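PDB 2PQI: ribosome-inactivating protein 3 from Zea mays, which belongs to the ribosome-inactivating proteins, which share a mixed alpha/beta fold built around a twisted sheet and a cluster of helices. Local coordinates for residues Ser62-Leu66 with Gly77-Pro81; Phe3-Phe7 with Phe19-Val23. All blocks are in the same frame, centred on the assembly; numbering follows the deposited sequence.

In the fold
The first strand, 2-8, lies at one margin of the six-stranded mixed sheet, and the chain returns from it through a short loop into helix 16-28. Interaction 2 closes that loop by setting the helix, through Phe19-Val23, against the strand at Phe3-Phe7. The chain then enters strand 52-58, parallel to the first, and turns back into strand 63-69; interaction 1 closes the hairpin of strands 63-69 and 74-79, bringing Ser62-Leu66 against Gly77-Pro81. The two loops follow one another without nesting or crossing, and their centres lie about 15 Å apart. They share the sheet: interaction 2 fastens a helix to one of its outermost strands, interaction 1 joins two inner ones.

Interaction 1: residues Ser62-Leu66 with Gly77-Pro81; sequences SSITL and GFRTP
Thr65 and Arg79 are bonded to each other twice through their backbones: Thr65 N reaches Arg79 O at 3.0 Å, and Arg79 N reaches Thr65 O at 2.8 Å. The same two oxygens also receive CA-H contacts, Ile64 CA lying 3.2 Å from Arg79 O and Phe78 CA 3.1 Å from Thr65 O, so each carbonyl is approached by two donors of the opposite strand. On the face carrying Thr65 and Arg79, the side chains meet at their roots, CB to CB at 4.1 Å; beyond this the arginine chain runs out extended and away from Thr65. On the face of Leu66 and Phe78 the contacts are apolar. Leu66 lays CD2 against Phe78 CB at 4.1 Å, while chi1 of 69° puts Phe78 CG between the backbone N and the carbonyl carbon, and from there ring atom CD1 comes 4.4 Å from Ile64 CB. Helix 149-165 covers this face, with Leu156 on Ile64, Val160 on Leu66 and Leu153 on Phe78, and Trp86 meets the Phe78 ring. Thr65 and Arg79 form the hydrogen-bonded pair, Leu66 and Phe78 the neighbouring non-hydrogen-bonded pair, of an antiparallel beta hairpin inside the mixed sheet.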
ATOM      1  N   SER A  62      -5.605 -20.667   3.000  1.00 43.29           N
ATOM      2  CA  SER A  62      -4.183 -20.361   2.904  1.00 43.09           C
ATOM      3  C   SER A  62      -3.883 -18.965   3.425  1.00 39.30           C
ATOM      4  O   SER A  62      -4.739 -18.327   4.043  1.00 42.36           O
ATOM      5  CB  SER A  62      -3.716 -20.480   1.451  1.00 48.09           C
ATOM      6  OG  SER A  62      -2.303 -20.561   1.387  1.00 51.16           O
ATOM      7  N   SER A  63      -2.664 -18.498   3.187  1.00 34.14           N
ATOM      8  CA  SER A  63      -2.260 -17.159   3.619  1.00 32.98           C
ATOM      9  C   SER A  63      -0.916 -16.754   3.044  1.00 31.38           C
ATOM     10  O   SER A  63      -0.171 -17.577   2.505  1.00 32.72           O
ATOM     11  CB  SER A  63      -2.174 -17.082   5.148  1.00 36.72           C
ATOM     12  OG  SER A  63      -1.177 -17.960   5.643  1.00 30.64           O
ATOM     13  N   ILE A  64      -0.618 -15.468   3.153  1.00 28.50           N
ATOM     14  CA  ILE A  64       0.653 -14.928   2.693  1.00 27.35           C
ATOM     15  C   ILE A  64       1.034 -13.819   3.649  1.00 28.45           C
ATOM     16  O   ILE A  64       0.179 -13.283   4.369  1.00 26.04           O
ATOM     17  CB  ILE A  64       0.578 -14.326   1.263  1.00 26.89           C
ATOM     18  CG1 ILE A  64      -0.376 -13.138   1.230  1.00 28.92           C
ATOM     19  CG2 ILE A  64       0.140 -15.376   0.272  1.00 26.42           C
ATOM     20  CD1 ILE A  64      -0.496 -12.522  -0.147  1.00 29.86           C
ATOM     21  N   THR A  65       2.321 -13.489   3.679  1.00 27.88           N
ATOM     22  CA  THR A  65       2.783 -12.411   4.536  1.00 26.89           C
ATOM     23  C   THR A  65       3.397 -11.334   3.649  1.00 24.90           C
ATOM     24  O   THR A  65       4.264 -11.607   2.825  1.00 23.03           O
ATOM     25  CB  THR A  65       3.823 -12.891   5.570  1.00 26.73           C
ATOM     26  OG1 THR A  65       3.215 -13.831   6.462  1.00 24.72           O
ATOM     27  CG2 THR A  65       4.345 -11.707   6.378  1.00 19.93           C
ATOM     28  N   LEU A  66       2.904 -10.117   3.809  1.00 22.18           N
ATOM     29  CA  LEU A  66       3.393  -8.995   3.037  1.00 22.47           C
ATOM     30  C   LEU A  66       4.593  -8.381   3.741  1.00 26.78           C
ATOM     31  O   LEU A  66       4.607  -8.240   4.970  1.00 26.08           O
ATOM     32  CB  LEU A  66       2.305  -7.930   2.886  1.00 14.47           C
ATOM     33  CG  LEU A  66       0.996  -8.321   2.198  1.00 18.48           C
ATOM     34  CD1 LEU A  66       0.090  -7.096   2.139  1.00 17.51           C
ATOM     35  CD2 LEU A  66       1.262  -8.870   0.799  1.00 15.82           C
ATOM     36  N   GLY A  77       7.755  -7.365  -1.174  1.00 21.17           N
ATOM     37  CA  GLY A  77       7.564  -8.757  -1.541  1.00 17.29           C
ATOM     38  C   GLY A  77       6.538  -9.440  -0.650  1.00 18.16           C
ATOM     39  O   GLY A  77       5.848  -8.792   0.148  1.00 17.53           O
ATOM     40  N   PHE A  78       6.421 -10.756  -0.787  1.00 18.20           N
ATOM     41  CA  PHE A  78       5.480 -11.525   0.029  1.00 18.02           C
ATOM     42  C   PHE A  78       5.983 -12.956   0.222  1.00 20.99           C
ATOM     43  O   PHE A  78       6.736 -13.488  -0.597  1.00 20.15           O
ATOM     44  CB  PHE A  78       4.074 -11.527  -0.612  1.00 16.38           C
ATOM     45  CG  PHE A  78       3.976 -12.324  -1.896  1.00 19.83           C
ATOM     46  CD1 PHE A  78       3.648 -13.680  -1.872  1.00 19.64           C
ATOM     47  CD2 PHE A  78       4.223 -11.720  -3.126  1.00 20.12           C
ATOM     48  CE1 PHE A  78       3.549 -14.419  -3.062  1.00 24.09           C
ATOM     49  CE2 PHE A  78       4.126 -12.452  -4.330  1.00 24.84           C
ATOM     50  CZ  PHE A  78       3.795 -13.804  -4.293  1.00 27.44           C
ATOM     51  N   ARG A  79       5.567 -13.562   1.326  1.00 22.02           N
ATOM     52  CA  ARG A  79       5.945 -14.921   1.671  1.00 21.24           C
ATOM     53  C   ARG A  79       4.769 -15.867   1.471  1.00 22.33           C
ATOM     54  O   ARG A  79       3.644 -15.546   1.857  1.00 22.58           O
ATOM     55  CB  ARG A  79       6.393 -14.958   3.138  1.00 18.30           C
ATOM     56  CG  ARG A  79       6.708 -16.338   3.685  1.00 19.04           C
ATOM     57  CD  ARG A  79       7.295 -16.248   5.101  1.00 25.79           C
ATOM     58  NE  ARG A  79       7.683 -17.564   5.622  1.00 29.62           N
ATOM     59  CZ  ARG A  79       6.827 -18.504   6.032  1.00 30.76           C
ATOM     60  NH1 ARG A  79       5.514 -18.278   6.003  1.00 24.22           N
ATOM     61  NH2 ARG A  79       7.282 -19.692   6.425  1.00 25.45           N
ATOM     62  N   THR A  80       5.037 -17.035   0.887  1.00 24.42           N
ATOM     63  CA  THR A  80       4.008 -18.066   0.654  1.00 21.31           C
ATOM     64  C   THR A  80       3.943 -19.045   1.837  1.00 25.00           C
ATOM     65  O   THR A  80       4.873 -19.123   2.662  1.00 23.74           O
ATOM     66  CB  THR A  80       4.314 -18.907  -0.607  1.00 20.27           C
ATOM     67  OG1 THR A  80       5.589 -19.541  -0.451  1.00 26.92           O
ATOM     68  CG2 THR A  80       4.348 -18.043  -1.854  1.00 18.31           C
ATOM     69  N   PRO A  81       2.850 -19.816   1.934  1.00 26.11           N
ATOM     70  CA  PRO A  81       2.712 -20.780   3.027  1.00 26.53           C
ATOM     71  C   PRO A  81       3.904 -21.731   3.068  1.00 32.95           C
ATOM     72  O   PRO A  81       4.333 -22.168   4.141  1.00 35.85           O
ATOM     73  CB  PRO A  81       1.422 -21.501   2.682  1.00 30.41           C
ATOM     74  CG  PRO A  81       0.630 -20.444   2.001  1.00 29.71           C
ATOM     75  CD  PRO A  81       1.646 -19.812   1.092  1.00 26.52           C
TER

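Interaction 2: residues Phe3-Phe7 with Phe19-Val23; sequences FTEIF and FIASV
Phe7 meets Phe19 along most of its side chain, beginning at the first carbon. Its CB sits over the face of the Phe19 ring, 3.6 Å from Phe19 CD1, in a CH-pi contact. One atom further, CG lies 3.8 Å from both CD1 and CG of Phe19; chi1 of -174°, with CG opposite the backbone N, carries the ring out over its partner. CD1 then stands above the rim of the Phe19 ring, CE1 reaches Phe19 CD2 at 4.1 Å, and on the other flank CD2 and CE2 of Phe7 both approach Phe19 CB. That methylene returns the CH-pi contact, almost centred over the Phe7 ring. The result is an offset stack with centroids 4.5 Å apart and planes only 8° from parallel. At the Phe19 edge, near the ring plane, lies Glu5 O, 4.1 Å from Phe19 CE1. Three residues further along the helix, Ser22 OG donates to Glu5 OE2 at 3.0 Å, coming from above the carboxylate plane, and Tyr14 OH makes a weak bond to the same oxygen. The Tyr14 ring meets that of Phe7, and Tyr14 also touches the Phe19 side chain. Here a helix packs on the edge strand of a mixed alpha/beta sheet, at the N-terminal end of the ribosome-inactivating protein fold.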
ATOM      1  N   PHE A   3       5.302  -6.963  13.493  1.00 33.51           N
ATOM      2  CA  PHE A   3       4.407  -7.919  12.861  1.00 32.20           C
ATOM      3  C   PHE A   3       3.017  -7.469  13.170  1.00 30.21           C
ATOM      4  O   PHE A   3       2.574  -7.629  14.285  1.00 33.50           O
ATOM      5  CB  PHE A   3       4.576  -9.314  13.436  1.00 31.30           C
ATOM      6  CG  PHE A   3       5.367 -10.207  12.575  1.00 30.55           C
ATOM      7  CD1 PHE A   3       6.755 -10.106  12.533  1.00 35.45           C
ATOM      8  CD2 PHE A   3       4.727 -11.102  11.732  1.00 33.34           C
ATOM      9  CE1 PHE A   3       7.496 -10.891  11.655  1.00 36.50           C
ATOM     10  CE2 PHE A   3       5.455 -11.889  10.850  1.00 33.52           C
ATOM     11  CZ  PHE A   3       6.843 -11.781  10.811  1.00 32.39           C
ATOM     12  N   THR A   4       2.341  -6.895  12.187  1.00 33.22           N
ATOM     13  CA  THR A   4       0.977  -6.414  12.342  1.00 33.27           C
ATOM     14  C   THR A   4       0.119  -7.599  12.766  1.00 35.27           C
ATOM     15  O   THR A   4       0.528  -8.745  12.603  1.00 40.18           O
ATOM     16  CB  THR A   4       0.456  -5.899  11.003  1.00 34.96           C
ATOM     17  OG1 THR A   4      -0.763  -5.188  11.197  1.00 43.62           O
ATOM     18  CG2 THR A   4       0.172  -7.052  10.089  1.00 37.17           C
ATOM     19  N   GLU A   5      -1.060  -7.360  13.323  1.00 35.80           N
ATOM     20  CA  GLU A   5      -1.868  -8.510  13.676  1.00 37.67           C
ATOM     21  C   GLU A   5      -2.526  -9.095  12.422  1.00 37.94           C
ATOM     22  O   GLU A   5      -2.717  -8.403  11.408  1.00 33.21           O
ATOM     23  CB  GLU A   5      -2.913  -8.190  14.746  1.00 42.65           C
ATOM     24  CG  GLU A   5      -3.366  -6.761  14.863  1.00 53.69           C
ATOM     25  CD  GLU A   5      -4.497  -6.639  15.866  1.00 59.69           C
ATOM     26  OE1 GLU A   5      -4.345  -7.183  16.980  1.00 61.45           O
ATOM     27  OE2 GLU A   5      -5.531  -6.015  15.543  1.00 61.42           O
ATOM     28  N   ILE A   6      -2.836 -10.386  12.498  1.00 32.38           N
ATOM     29  CA  ILE A   6      -3.428 -11.128  11.395  1.00 31.99           C
ATOM     30  C   ILE A   6      -4.738 -10.554  10.907  1.00 32.98           C
ATOM     31  O   ILE A   6      -5.535 -10.048  11.700  1.00 30.96           O
ATOM     32  CB  ILE A   6      -3.670 -12.612  11.800  1.00 36.76           C
ATOM     33  CG1 ILE A   6      -2.327 -13.275  12.123  1.00 34.21           C
ATOM     34  CG2 ILE A   6      -4.465 -13.334  10.725  1.00 26.83           C
ATOM     35  CD1 ILE A   6      -2.181 -14.667  11.595  1.00 38.33           C
ATOM     36  N   PHE A   7      -4.953 -10.633   9.593  1.00 33.97           N
ATOM     37  CA  PHE A   7      -6.202 -10.167   8.998  1.00 33.59           C
ATOM     38  C   PHE A   7      -6.939 -11.367   8.409  1.00 33.05           C
ATOM     39  O   PHE A   7      -6.500 -11.936   7.405  1.00 30.87           O
ATOM     40  CB  PHE A   7      -5.954  -9.161   7.874  1.00 33.80           C
ATOM     41  CG  PHE A   7      -7.223  -8.540   7.327  1.00 37.02           C
ATOM     42  CD1 PHE A   7      -7.260  -8.007   6.045  1.00 36.58           C
ATOM     43  CD2 PHE A   7      -8.375  -8.474   8.107  1.00 37.58           C
ATOM     44  CE1 PHE A   7      -8.425  -7.417   5.542  1.00 37.96           C
ATOM     45  CE2 PHE A   7      -9.545  -7.886   7.615  1.00 40.59           C
ATOM     46  CZ  PHE A   7      -9.566  -7.354   6.324  1.00 37.90           C
ATOM     47  N   PHE A  19      -8.534  -3.251  10.520  1.00 30.32           N
ATOM     48  CA  PHE A  19      -7.221  -3.764  10.128  1.00 31.92           C
ATOM     49  C   PHE A  19      -6.342  -2.543   9.841  1.00 31.64           C
ATOM     50  O   PHE A  19      -5.239  -2.411  10.364  1.00 26.30           O
ATOM     51  CB  PHE A  19      -7.364  -4.625   8.864  1.00 37.15           C
ATOM     52  CG  PHE A  19      -6.057  -4.988   8.202  1.00 37.80           C
ATOM     53  CD1 PHE A  19      -5.108  -5.769   8.866  1.00 33.68           C
ATOM     54  CD2 PHE A  19      -5.780  -4.549   6.902  1.00 38.76           C
ATOM     55  CE1 PHE A  19      -3.903  -6.120   8.236  1.00 34.43           C
ATOM     56  CE2 PHE A  19      -4.582  -4.893   6.265  1.00 38.38           C
ATOM     57  CZ  PHE A  19      -3.636  -5.677   6.939  1.00 34.90           C
ATOM     58  N   ILE A  20      -6.860  -1.646   9.008  1.00 32.51           N
ATOM     59  CA  ILE A  20      -6.152  -0.428   8.643  1.00 31.60           C
ATOM     60  C   ILE A  20      -5.769   0.373   9.887  1.00 33.08           C
ATOM     61  O   ILE A  20      -4.608   0.739  10.063  1.00 33.09           O
ATOM     62  CB  ILE A  20      -7.025   0.468   7.732  1.00 31.32           C
ATOM     63  CG1 ILE A  20      -7.305  -0.239   6.402  1.00 29.07           C
ATOM     64  CG2 ILE A  20      -6.358   1.817   7.542  1.00 34.00           C
ATOM     65  CD1 ILE A  20      -6.057  -0.753   5.666  1.00 23.60           C
ATOM     66  N   ALA A  21      -6.753   0.650  10.741  1.00 29.91           N
ATOM     67  CA  ALA A  21      -6.497   1.419  11.958  1.00 33.19           C
ATOM     68  C   ALA A  21      -5.454   0.726  12.820  1.00 31.96           C
ATOM     69  O   ALA A  21      -4.574   1.371  13.379  1.00 35.45           O
ATOM     70  CB  ALA A  21      -7.802   1.624  12.769  1.00 20.76           C
ATOM     71  N   SER A  22      -5.552  -0.594  12.922  1.00 32.58           N
ATOM     72  CA  SER A  22      -4.601  -1.351  13.725  1.00 30.44           C
ATOM     73  C   SER A  22      -3.187  -1.176  13.199  1.00 29.46           C
ATOM     74  O   SER A  22      -2.284  -0.798  13.954  1.00 24.76           O
ATOM     75  CB  SER A  22      -4.945  -2.839  13.731  1.00 24.76           C
ATOM     76  OG  SER A  22      -4.074  -3.532  14.603  1.00 32.00           O
ATOM     77  N   VAL A  23      -3.010  -1.450  11.906  1.00 28.14           N
ATOM     78  CA  VAL A  23      -1.708  -1.351  11.249  1.00 28.54           C
ATOM     79  C   VAL A  23      -1.140   0.062  11.232  1.00 29.51           C
ATOM     80  O   VAL A  23       0.071   0.238  11.217  1.00 31.77           O
ATOM     81  CB  VAL A  23      -1.772  -1.924   9.820  1.00 24.29           C
ATOM     82  CG1 VAL A  23      -0.416  -1.801   9.133  1.00 19.71           C
ATOM     83  CG2 VAL A  23      -2.208  -3.381   9.890  1.00 10.22           C
TER